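Local coordinates for protein encapsulated ferritin (Haliangium ochraceum, PDB 5N5F) that oxidises iron(II) to iron(III) as a ferritin-like ferroxidase carried as cargo inside a type 1 encapsulin nanocompartment, at the interface of chains A and B. Residues are numbered along the deposited sequence; one frame, centred on the assembly and turned at random. Chains: chain A/B, encapsulated ferritin.

Contact 1: the interface of chains A and B. Residues chain A 7, 22, 25-26, 29; chain B 33, 36, 40.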
loop_
_atom_site.group_PDB
_atom_site.type_symbol
_atom_site.label_atom_id
_atom_site.label_comp_id
_atom_site.label_asym_id
_atom_site.label_seq_id
_atom_site.Cartn_x
_atom_site.Cartn_y
_atom_site.Cartn_z
ATOM N N LEU A 7 -12.947 -0.820 8.840
ATOM C CA LEU A 7 -12.934 -0.764 10.296
ATOM C C LEU A 7 -11.730 -1.518 10.849
ATOM O O LEU A 7 -11.292 -2.529 10.294
ATOM C CB LEU A 7 -14.224 -1.360 10.861
ATOM C CG LEU A 7 -15.505 -0.550 10.644
ATOM C CD1 LEU A 7 -16.724 -1.407 10.935
ATOM C CD2 LEU A 7 -15.506 0.693 11.525
ATOM N N HIS A 22 -17.853 6.695 11.750
ATOM C CA HIS A 22 -16.770 6.251 10.881
ATOM C C HIS A 22 -17.111 6.507 9.419
ATOM O O HIS A 22 -16.295 7.044 8.658
ATOM C CB HIS A 22 -16.491 4.768 11.118
ATOM C CG HIS A 22 -15.784 4.100 9.982
ATOM N ND1 HIS A 22 -14.484 4.400 9.638
ATOM C CD2 HIS A 22 -16.200 3.159 9.102
ATOM C CE1 HIS A 22 -14.125 3.663 8.603
ATOM N NE2 HIS A 22 -15.148 2.902 8.257
ATOM N N LEU A 25 -16.833 10.142 8.789
ATOM C CA LEU A 25 -15.473 10.656 8.925
ATOM C C LEU A 25 -14.620 10.311 7.705
ATOM O O LEU A 25 -13.837 11.146 7.237
ATOM C CB LEU A 25 -14.838 10.126 10.212
ATOM C CG LEU A 25 -15.245 10.859 11.501
ATOM C CD1 LEU A 25 -14.859 10.053 12.733
ATOM C CD2 LEU A 25 -14.613 12.236 11.569
ATOM N N VAL A 26 -14.756 9.099 7.165
ATOM C CA VAL A 26 -13.977 8.763 5.972
ATOM C C VAL A 26 -14.502 9.521 4.759
ATOM O O VAL A 26 -13.732 9.858 3.850
ATOM C CB VAL A 26 -13.961 7.241 5.727
ATOM C CG1 VAL A 26 -13.331 6.523 6.914
ATOM C CG2 VAL A 26 -15.359 6.706 5.443
ATOM N N ILE A 29 -12.938 12.855 4.962
ATOM C CA ILE A 29 -11.531 12.689 4.603
ATOM C C ILE A 29 -11.367 12.642 3.088
ATOM O O ILE A 29 -10.540 13.361 2.512
ATOM C CB ILE A 29 -10.965 11.426 5.275
ATOM C CG1 ILE A 29 -10.779 11.679 6.775
ATOM C CG2 ILE A 29 -9.648 11.003 4.627
ATOM C CD1 ILE A 29 -10.570 10.425 7.585
ATOM N N GLU B 33 -8.533 11.161 10.938
ATOM C CA GLU B 33 -8.337 9.716 10.974
ATOM C C GLU B 33 -8.137 9.228 12.403
ATOM O O GLU B 33 -8.703 8.204 12.802
ATOM C CB GLU B 33 -7.147 9.324 10.097
ATOM C CG GLU B 33 -7.422 9.457 8.608
ATOM C CD GLU B 33 -6.258 9.002 7.748
ATOM O OE1 GLU B 33 -5.094 9.179 8.164
ATOM O OE2 GLU B 33 -6.514 8.461 6.655
ATOM N N ASP B 36 -11.435 8.933 14.243
ATOM C CA ASP B 36 -12.140 7.699 13.918
ATOM C C ASP B 36 -11.492 6.504 14.609
ATOM O O ASP B 36 -12.170 5.716 15.280
ATOM C CB ASP B 36 -12.161 7.507 12.399
ATOM C CG ASP B 36 -13.021 6.337 11.966
ATOM O OD1 ASP B 36 -13.870 5.886 12.767
ATOM O OD2 ASP B 36 -12.852 5.878 10.814
ATOM N N GLN B 40 -12.933 3.896 17.681
ATOM C CA GLN B 40 -13.088 2.467 17.431
ATOM C C GLN B 40 -12.380 1.648 18.502
ATOM O O GLN B 40 -12.934 0.674 19.025
ATOM C CB GLN B 40 -12.543 2.112 16.048
ATOM C CG GLN B 40 -13.340 2.676 14.886
ATOM C CD GLN B 40 -12.898 2.103 13.548
ATOM O OE1 GLN B 40 -12.505 0.939 13.457
ATOM N NE2 GLN B 40 -12.954 2.922 12.506
#
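The carboxylate oxygen OD2 of B:Asp36 takes a short hydrogen bond from the imidazole nitrogen ND1 of A:His22, 2.5 Å long and nearly straight at 170°. This joins the long helices 16-44 of two encapsulated-ferritin (EncFtn) subunits, which pack against each other across a two-fold axis. The bond is well formed at both ends: OD2 offers its syn lone pair and lies close to the imidazole plane, the carboxylate carbon meets the ring at its edge, and the two planes are 26° apart. Histidine suits the place by offering an N-H in its ring plane, and a short acid by having two oxygens for two donors. The carboxylate of B:Asp36 reaches the histidine because its CG stands opposite the backbone N (chi1 -173°). Its CB lies 3.7 Å from CD1 of A:Leu25, the two side chains sliding past each other in opposite directions. The other oxygen, OD1, is held from within its own chain, where the amide nitrogen NE2 of B:Gln40, one helical turn on, donates to it over 3.1 Å from above the carboxylate plane. Glutamine's extended chain can steady the acid while its amide carbon CD packs against CD2 of A:Leu7 at 3.6 Å. That same leucine methyl sits 3.5 Å above one face of the A:His22 ring, toward its rim. Without its carboxylate, as with an alanine here, B:Asp36 would probably leave ND1 of A:His22 and NE2 of B:Gln40 lacking the two oxygens they use, and the imidazole freer to turn. Farther along, CD1 of A:Ile29 meets the CG methylene of B:Glu33 at 3.4 Å; the glutamate thus packs through its aliphatic stem.

Contact 2: the interface of chains A and B. Residues chain A 70, 73, 80, 83-84; chain B 87-89.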
loop_
_atom_site.group_PDB
_atom_site.type_symbol
_atom_site.label_atom_id
_atom_site.label_comp_id
_atom_site.label_asym_id
_atom_site.label_seq_id
_atom_site.Cartn_x
_atom_site.Cartn_y
_atom_site.Cartn_z
ATOM N N GLU A 70 -21.182 19.291 9.146
ATOM C CA GLU A 70 -22.377 19.704 9.872
ATOM C C GLU A 70 -23.150 18.497 10.390
ATOM O O GLU A 70 -23.687 18.527 11.502
ATOM C CB GLU A 70 -23.262 20.568 8.973
ATOM C CG GLU A 70 -24.620 20.934 9.569
ATOM C CD GLU A 70 -24.516 21.674 10.897
ATOM O OE1 GLU A 70 -23.406 22.119 11.256
ATOM O OE2 GLU A 70 -25.554 21.810 11.579
ATOM N N ARG A 73 -21.309 17.414 13.388
ATOM C CA ARG A 73 -21.470 18.332 14.512
ATOM C C ARG A 73 -22.776 18.083 15.252
ATOM O O ARG A 73 -22.808 18.088 16.489
ATOM C CB ARG A 73 -21.414 19.781 14.027
ATOM C CG ARG A 73 -21.463 20.813 15.165
ATOM C CD ARG A 73 -21.831 22.198 14.665
ATOM N NE ARG A 73 -23.182 22.237 14.114
ATOM C CZ ARG A 73 -24.285 22.442 14.827
ATOM N NH1 ARG A 73 -24.217 22.632 16.137
ATOM N NH2 ARG A 73 -25.466 22.455 14.224
ATOM N N ASP A 80 -19.093 19.755 18.328
ATOM C CA ASP A 80 -19.824 20.998 18.546
ATOM C C ASP A 80 -19.020 21.950 19.423
ATOM O O ASP A 80 -18.806 23.114 19.064
ATOM C CB ASP A 80 -21.185 20.695 19.172
ATOM C CG ASP A 80 -22.100 21.908 19.203
ATOM O OD1 ASP A 80 -22.130 22.659 18.207
ATOM O OD2 ASP A 80 -22.781 22.112 20.228
ATOM N N MET A 83 -15.836 23.217 17.612
ATOM C CA MET A 83 -16.204 24.082 16.496
ATOM C C MET A 83 -16.672 25.444 17.001
ATOM O O MET A 83 -16.315 26.482 16.431
ATOM C CB MET A 83 -17.283 23.410 15.646
ATOM C CG MET A 83 -16.753 22.255 14.789
ATOM S SD MET A 83 -18.050 21.299 13.975
ATOM C CE MET A 83 -18.726 22.525 12.865
ATOM N N ARG A 84 -17.452 25.459 18.084
ATOM C CA ARG A 84 -17.868 26.723 18.684
ATOM C C ARG A 84 -16.664 27.567 19.080
ATOM O O ARG A 84 -16.686 28.798 18.944
ATOM C CB ARG A 84 -18.755 26.452 19.899
ATOM C CG ARG A 84 -20.159 25.989 19.554
ATOM C CD ARG A 84 -20.849 25.376 20.759
ATOM N NE ARG A 84 -22.268 25.134 20.515
ATOM C CZ ARG A 84 -23.237 26.014 20.746
ATOM N NH1 ARG A 84 -22.960 27.217 21.237
ATOM N NH2 ARG A 84 -24.496 25.689 20.487
ATOM N N LEU B 87 -22.749 25.204 8.468
ATOM C CA LEU B 87 -22.363 24.951 9.849
ATOM C C LEU B 87 -23.260 25.721 10.810
ATOM O O LEU B 87 -23.576 26.893 10.589
ATOM C CB LEU B 87 -20.897 25.324 10.074
ATOM C CG LEU B 87 -19.874 24.571 9.210
ATOM C CD1 LEU B 87 -18.458 24.892 9.669
ATOM C CD2 LEU B 87 -20.110 23.062 9.223
ATOM N N PHE B 88 -23.675 25.038 11.882
ATOM C CA PHE B 88 -24.518 25.622 12.927
ATOM C C PHE B 88 -25.905 25.973 12.387
ATOM O O PHE B 88 -26.385 27.097 12.536
ATOM C CB PHE B 88 -23.854 26.849 13.553
ATOM C CG PHE B 88 -22.514 26.566 14.161
ATOM C CD1 PHE B 88 -22.396 25.695 15.226
ATOM C CD2 PHE B 88 -21.375 27.186 13.679
ATOM C CE1 PHE B 88 -21.168 25.442 15.797
ATOM C CE2 PHE B 88 -20.144 26.935 14.246
ATOM C CZ PHE B 88 -20.041 26.061 15.307
ATOM N N THR B 89 -26.549 24.993 11.758
ATOM C CA THR B 89 -27.892 25.144 11.222
ATOM C C THR B 89 -28.804 24.096 11.843
ATOM O O THR B 89 -28.364 23.219 12.590
ATOM C CB THR B 89 -27.898 25.022 9.691
ATOM O OG1 THR B 89 -27.209 23.826 9.297
ATOM C CG2 THR B 89 -27.230 26.232 9.056
#
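B:Phe88 inserts its ring among side chains from helices 48-75 and 77-86 of chain A, burying 96 Å² against the partner. Its ring atom CE1 lies 3.5 Å from the CD methylene of A:Arg73; the two side chains cross at about a right angle, with guanidinium and ring planes 50° apart. CZ lies 3.8 Å from CB of A:Met83, the CG methylene of A:Arg84 adds a further apolar contact, and OD1 of A:Asp80 lies at the phenyl edge, in its plane. An aromatic side chain suits this place because it can pack on the aliphatic parts of long polar residues as well as on methionine. Beside it, CD2 of B:Leu87 rests on the terminal methyl CE of A:Met83, where the thioether chain bends at its last torsion (chi3 65°).

The segment's backbone is held too. The amide N of B:Phe88 donates to OE1 of A:Glu70 at 3.0 Å, approaching from above the carboxylate plane, and B:Thr89 adds weak bonds to OE2 through its amide N and hydroxyl OG1. The guanidinium of A:Arg73 lies over the B:Phe88 backbone, with CA 3.4 Å above one of its faces.

Behind this shell, A:Arg73 grips A:Glu70 side-on. Its NE reaches OE1 from the face opposite the B:Phe88 amide, and its NH2 meets the syn lone pair of OE2 at 2.7 Å, a two-nitrogen grip that limits the carboxylate's rotation. The remaining nitrogen, NH1, binds OD1 of A:Asp80 at 2.9 Å, tying helix 48-75 to helix 77-86. A:Asp80 in turn takes NE of A:Arg84 on OD2 at 3.1 Å, steadying the arginine whose stem borders the phenylalanine. The alternating acids and bases would largely balance their charges. Thus a connected network of charged groups on one subunit receives the segment after helix 77-86 of the other, probably holding together a pair of subunits within the decameric ring.

The C-alpha centres of contacts 1 and 2 lie about 19 Å apart in the same A–B interface, and they share no residues. Contact 1 joins the 16-44 helices of both chains, with a residue of the N-terminal segment alongside. Contact 2 uses the end of helix 48-75, much of helix 77-86 and the stretch that follows in the partner. Because the interface is two-fold symmetric, each has a twin with the chains exchanged, fastening the subunits along their first long helices and through the segments that follow helix 77-86. The chain is the protein's N-terminal, EncFtn-like domain, which crystallises as a decameric ring; such separated attachments are likely to resist rocking between its subunits.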